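Local coordinates for outer membrane protein Omp121 (Bacteroides thetaiotaomicron, PDB 5FQ8) that probably imports nutrients across the bacterial outer membrane as a TonB-dependent receptor, and binds calcium and magnesium ions, at residues Y370-E378 with S413-Y424. Residues are numbered along the deposited sequence; the frame is centred on the assembly and turned at random.
Sequences YILNNYLNE and SDKGKPNLYALY
Leu376 pairs with Gly416 where strands 376-378 and 413-417 run antiparallel at 173°, closed by two backbone hydrogen bonds, Leu376 N to Gly416 O and Gly416 N to Leu376 O, both 2.9 Å; Glu378 and Asp414 are joined likewise. This is the open end of a beta hairpin in the transmembrane barrel of the TonB-dependent receptors; helix 370-374 leads into one strand and helix 420-424 follows the other, and aromatic and aliphatic side chains join the two helices.

Tyr375, at the bend between helix and strand, has a broad ring packed on both faces and at its edge. The rigid, apolar ring of Pro418 makes a CH-pi contact, its CD over one face 3.8 Å from the centroid of the Tyr375 ring. Lys417 CA lies over the same face, while its NZ forms a salt bridge with Glu443. Ile371 CG2 covers the opposite face. CG of Tyr375 lies beside its own backbone N (chi1 -78°), a turn that carries the phenol toward Leu420, whose CD1 meets the ring edge. With an alanine in place of Tyr375, Pro418 CD and Leu420 CD1 would probably lose their aromatic partner and a gap would open beside Ile371.

On the sheet face away from Leu376, Asn377 and Lys415 lie side by side, Asn377 OD1 3.7 Å from Lys415 CG, and Lys415 NZ is hydrogen-bonded to Tyr124 OH of the plug domain. Tyr370 and Leu420 slide past each other in opposite directions, Tyr370 CE1 3.8 Å from Leu420 CD2. Tyr370 OH lies in the ring plane at the edge of Tyr424, hydrogen-bonded to Tyr424 OH at 3.1 Å.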
loop_
_atom_site.group_PDB
_atom_site.type_symbol
_atom_site.label_atom_id
_atom_site.label_comp_id
_atom_site.label_asym_id
_atom_site.label_seq_id
_atom_site.Cartn_x
_atom_site.Cartn_y
_atom_site.Cartn_z
ATOM N N TYR B 370 -9.609 25.147 2.659
ATOM C CA TYR B 370 -9.963 23.737 2.588
ATOM C C TYR B 370 -8.713 22.880 2.503
ATOM O O TYR B 370 -8.571 21.905 3.241
ATOM C CB TYR B 370 -10.887 23.464 1.393
ATOM C CG TYR B 370 -11.389 22.037 1.382
ATOM C CD1 TYR B 370 -10.614 21.010 0.861
ATOM C CD2 TYR B 370 -12.619 21.714 1.929
ATOM C CE1 TYR B 370 -11.048 19.714 0.882
ATOM C CE2 TYR B 370 -13.063 20.410 1.949
ATOM C CZ TYR B 370 -12.273 19.421 1.425
ATOM O OH TYR B 370 -12.708 18.129 1.452
ATOM N N ILE B 371 -7.792 23.228 1.610
ATOM C CA ILE B 371 -6.616 22.390 1.402
ATOM C C ILE B 371 -5.812 22.261 2.686
ATOM O O ILE B 371 -5.322 21.177 3.018
ATOM C CB ILE B 371 -5.754 22.942 0.254
ATOM C CG1 ILE B 371 -6.583 23.063 -1.017
ATOM C CG2 ILE B 371 -4.585 22.046 0.012
ATOM C CD1 ILE B 371 -5.840 23.685 -2.170
ATOM N N LEU B 372 -5.674 23.360 3.436
ATOM C CA LEU B 372 -4.891 23.338 4.670
ATOM C C LEU B 372 -5.605 22.590 5.785
ATOM O O LEU B 372 -4.962 21.923 6.601
ATOM C CB LEU B 372 -4.581 24.761 5.124
ATOM C CG LEU B 372 -3.585 25.610 4.349
ATOM C CD1 LEU B 372 -3.854 27.031 4.681
ATOM C CD2 LEU B 372 -2.188 25.243 4.728
ATOM N N ASN B 373 -6.923 22.678 5.823
ATOM C CA ASN B 373 -7.716 22.023 6.845
ATOM C C ASN B 373 -8.023 20.559 6.555
ATOM O O ASN B 373 -8.477 19.865 7.461
ATOM C CB ASN B 373 -9.025 22.775 7.025
ATOM C CG ASN B 373 -8.935 23.824 8.085
ATOM O OD1 ASN B 373 -8.393 23.586 9.155
ATOM N ND2 ASN B 373 -9.461 25.001 7.798
ATOM N N ASN B 374 -7.797 20.069 5.332
ATOM C CA ASN B 374 -8.250 18.742 4.962
ATOM C C ASN B 374 -7.212 17.857 4.311
ATOM O O ASN B 374 -7.525 16.705 4.015
ATOM C CB ASN B 374 -9.450 18.843 4.021
ATOM C CG ASN B 374 -10.667 19.369 4.711
ATOM O OD1 ASN B 374 -11.384 18.626 5.376
ATOM N ND2 ASN B 374 -10.910 20.657 4.575
ATOM N N TYR B 375 -6.010 18.338 4.068
ATOM C CA TYR B 375 -4.962 17.509 3.508
ATOM C C TYR B 375 -3.973 17.172 4.599
ATOM O O TYR B 375 -4.002 17.742 5.686
ATOM C CB TYR B 375 -4.274 18.216 2.344
ATOM C CG TYR B 375 -5.055 18.177 1.062
ATOM C CD1 TYR B 375 -6.336 18.682 0.993
ATOM C CD2 TYR B 375 -4.511 17.628 -0.084
ATOM C CE1 TYR B 375 -7.041 18.642 -0.163
ATOM C CE2 TYR B 375 -5.204 17.608 -1.246
ATOM C CZ TYR B 375 -6.470 18.109 -1.276
ATOM O OH TYR B 375 -7.179 18.076 -2.438
ATOM N N LEU B 376 -3.105 16.221 4.307
ATOM C CA LEU B 376 -2.206 15.703 5.321
ATOM C C LEU B 376 -0.854 15.415 4.709
ATOM O O LEU B 376 -0.774 14.821 3.634
ATOM C CB LEU B 376 -2.766 14.441 5.953
ATOM C CG LEU B 376 -1.876 13.800 7.001
ATOM C CD1 LEU B 376 -2.301 14.338 8.316
ATOM C CD2 LEU B 376 -2.017 12.312 6.969
ATOM N N ASN B 377 0.198 15.841 5.388
ATOM C CA ASN B 377 1.563 15.508 5.002
ATOM C C ASN B 377 2.440 15.632 6.247
ATOM O O ASN B 377 3.149 16.613 6.454
ATOM C CB ASN B 377 2.072 16.396 3.873
ATOM C CG ASN B 377 3.428 15.992 3.407
ATOM O OD1 ASN B 377 3.966 14.979 3.834
ATOM N ND2 ASN B 377 3.997 16.775 2.523
ATOM N N GLU B 378 2.424 14.593 7.066
ATOM C CA GLU B 378 3.073 14.606 8.365
ATOM C C GLU B 378 4.324 13.747 8.332
ATOM O O GLU B 378 4.446 12.840 7.515
ATOM C CB GLU B 378 2.105 14.104 9.430
ATOM C CG GLU B 378 2.568 14.275 10.853
ATOM C CD GLU B 378 1.583 13.733 11.841
ATOM O OE1 GLU B 378 0.457 14.258 11.902
ATOM O OE2 GLU B 378 1.936 12.772 12.546
ATOM N N SER B 413 6.491 8.685 7.390
ATOM C CA SER B 413 5.696 9.679 6.685
ATOM C C SER B 413 4.239 9.261 6.611
ATOM O O SER B 413 3.925 8.078 6.573
ATOM C CB SER B 413 6.238 9.874 5.276
ATOM O OG SER B 413 7.649 9.835 5.265
ATOM N N ASP B 414 3.343 10.237 6.589
ATOM C CA ASP B 414 1.916 9.956 6.426
ATOM C C ASP B 414 1.282 11.083 5.619
ATOM O O ASP B 414 1.080 12.179 6.145
ATOM C CB ASP B 414 1.217 9.802 7.781
ATOM C CG ASP B 414 1.590 8.521 8.504
ATOM O OD1 ASP B 414 0.937 7.481 8.279
ATOM O OD2 ASP B 414 2.533 8.565 9.314
ATOM N N LYS B 415 0.937 10.819 4.360
ATOM C CA LYS B 415 0.317 11.819 3.498
ATOM C C LYS B 415 -1.052 11.336 3.049
ATOM O O LYS B 415 -1.238 10.148 2.794
ATOM C CB LYS B 415 1.176 12.134 2.273
ATOM C CG LYS B 415 2.628 11.815 2.424
ATOM C CD LYS B 415 3.345 11.973 1.121
ATOM C CE LYS B 415 4.712 11.309 1.159
ATOM N NZ LYS B 415 5.635 11.906 2.171
ATOM N N GLY B 416 -2.007 12.260 2.956
ATOM C CA GLY B 416 -3.341 11.910 2.510
ATOM C C GLY B 416 -4.089 13.099 1.957
ATOM O O GLY B 416 -3.830 14.242 2.333
ATOM N N LYS B 417 -5.036 12.821 1.073
ATOM C CA LYS B 417 -5.907 13.821 0.486
ATOM C C LYS B 417 -7.280 13.212 0.252
ATOM O O LYS B 417 -7.383 12.018 -0.045
ATOM C CB LYS B 417 -5.337 14.353 -0.829
ATOM C CG LYS B 417 -5.071 13.343 -1.905
ATOM C CD LYS B 417 -4.146 13.949 -2.927
ATOM C CE LYS B 417 -4.156 13.198 -4.233
ATOM N NZ LYS B 417 -5.464 13.337 -4.935
ATOM N N PRO B 418 -8.343 14.005 0.355
ATOM C CA PRO B 418 -9.692 13.440 0.360
ATOM C C PRO B 418 -10.136 12.978 -1.013
ATOM O O PRO B 418 -9.570 13.327 -2.048
ATOM C CB PRO B 418 -10.568 14.602 0.833
ATOM C CG PRO B 418 -9.654 15.656 1.277
ATOM C CD PRO B 418 -8.379 15.458 0.542
ATOM N N ASN B 419 -11.191 12.174 -0.997
ATOM C CA ASN B 419 -11.921 11.803 -2.198
ATOM C C ASN B 419 -12.793 12.988 -2.557
ATOM O O ASN B 419 -13.987 13.032 -2.260
ATOM C CB ASN B 419 -12.753 10.557 -1.959
ATOM C CG ASN B 419 -13.294 9.976 -3.226
ATOM O OD1 ASN B 419 -13.851 10.675 -4.053
ATOM N ND2 ASN B 419 -13.107 8.691 -3.396
ATOM N N LEU B 420 -12.166 13.970 -3.200
ATOM C CA LEU B 420 -12.885 15.169 -3.599
ATOM C C LEU B 420 -14.016 14.848 -4.569
ATOM O O LEU B 420 -15.075 15.489 -4.531
ATOM C CB LEU B 420 -11.912 16.165 -4.214
ATOM C CG LEU B 420 -10.790 16.677 -3.316
ATOM C CD1 LEU B 420 -9.819 17.434 -4.147
ATOM C CD2 LEU B 420 -11.333 17.568 -2.229
ATOM N N TYR B 421 -13.822 13.844 -5.429
ATOM C CA TYR B 421 -14.865 13.483 -6.382
ATOM C C TYR B 421 -16.116 12.996 -5.668
ATOM O O TYR B 421 -17.224 13.463 -5.947
ATOM C CB TYR B 421 -14.358 12.423 -7.354
ATOM C CG TYR B 421 -15.327 12.116 -8.472
ATOM C CD1 TYR B 421 -15.335 12.869 -9.623
ATOM C CD2 TYR B 421 -16.240 11.087 -8.366
ATOM C CE1 TYR B 421 -16.202 12.611 -10.639
ATOM C CE2 TYR B 421 -17.124 10.823 -9.382
ATOM C CZ TYR B 421 -17.098 11.594 -10.518
ATOM O OH TYR B 421 -17.964 11.343 -11.553
ATOM N N ALA B 422 -15.960 12.056 -4.740
ATOM C CA ALA B 422 -17.121 11.509 -4.058
ATOM C C ALA B 422 -17.889 12.579 -3.310
ATOM O O ALA B 422 -19.122 12.570 -3.290
ATOM C CB ALA B 422 -16.690 10.418 -3.092
ATOM N N LEU B 423 -17.176 13.523 -2.707
ATOM C CA LEU B 423 -17.818 14.477 -1.823
ATOM C C LEU B 423 -18.506 15.600 -2.571
ATOM O O LEU B 423 -19.572 16.058 -2.156
ATOM C CB LEU B 423 -16.793 15.074 -0.883
ATOM C CG LEU B 423 -16.183 14.165 0.149
ATOM C CD1 LEU B 423 -15.046 14.905 0.786
ATOM C CD2 LEU B 423 -17.246 13.871 1.147
ATOM N N TYR B 424 -17.916 16.082 -3.650
ATOM C CA TYR B 424 -18.347 17.363 -4.162
ATOM C C TYR B 424 -18.680 17.377 -5.641
ATOM O O TYR B 424 -19.154 18.409 -6.124
ATOM C CB TYR B 424 -17.279 18.440 -3.858
ATOM C CG TYR B 424 -16.884 18.513 -2.390
ATOM C CD1 TYR B 424 -17.798 18.882 -1.417
ATOM C CD2 TYR B 424 -15.602 18.201 -1.980
ATOM C CE1 TYR B 424 -17.441 18.939 -0.084
ATOM C CE2 TYR B 424 -15.247 18.248 -0.659
ATOM C CZ TYR B 424 -16.162 18.617 0.287
ATOM O OH TYR B 424 -15.783 18.667 1.616
#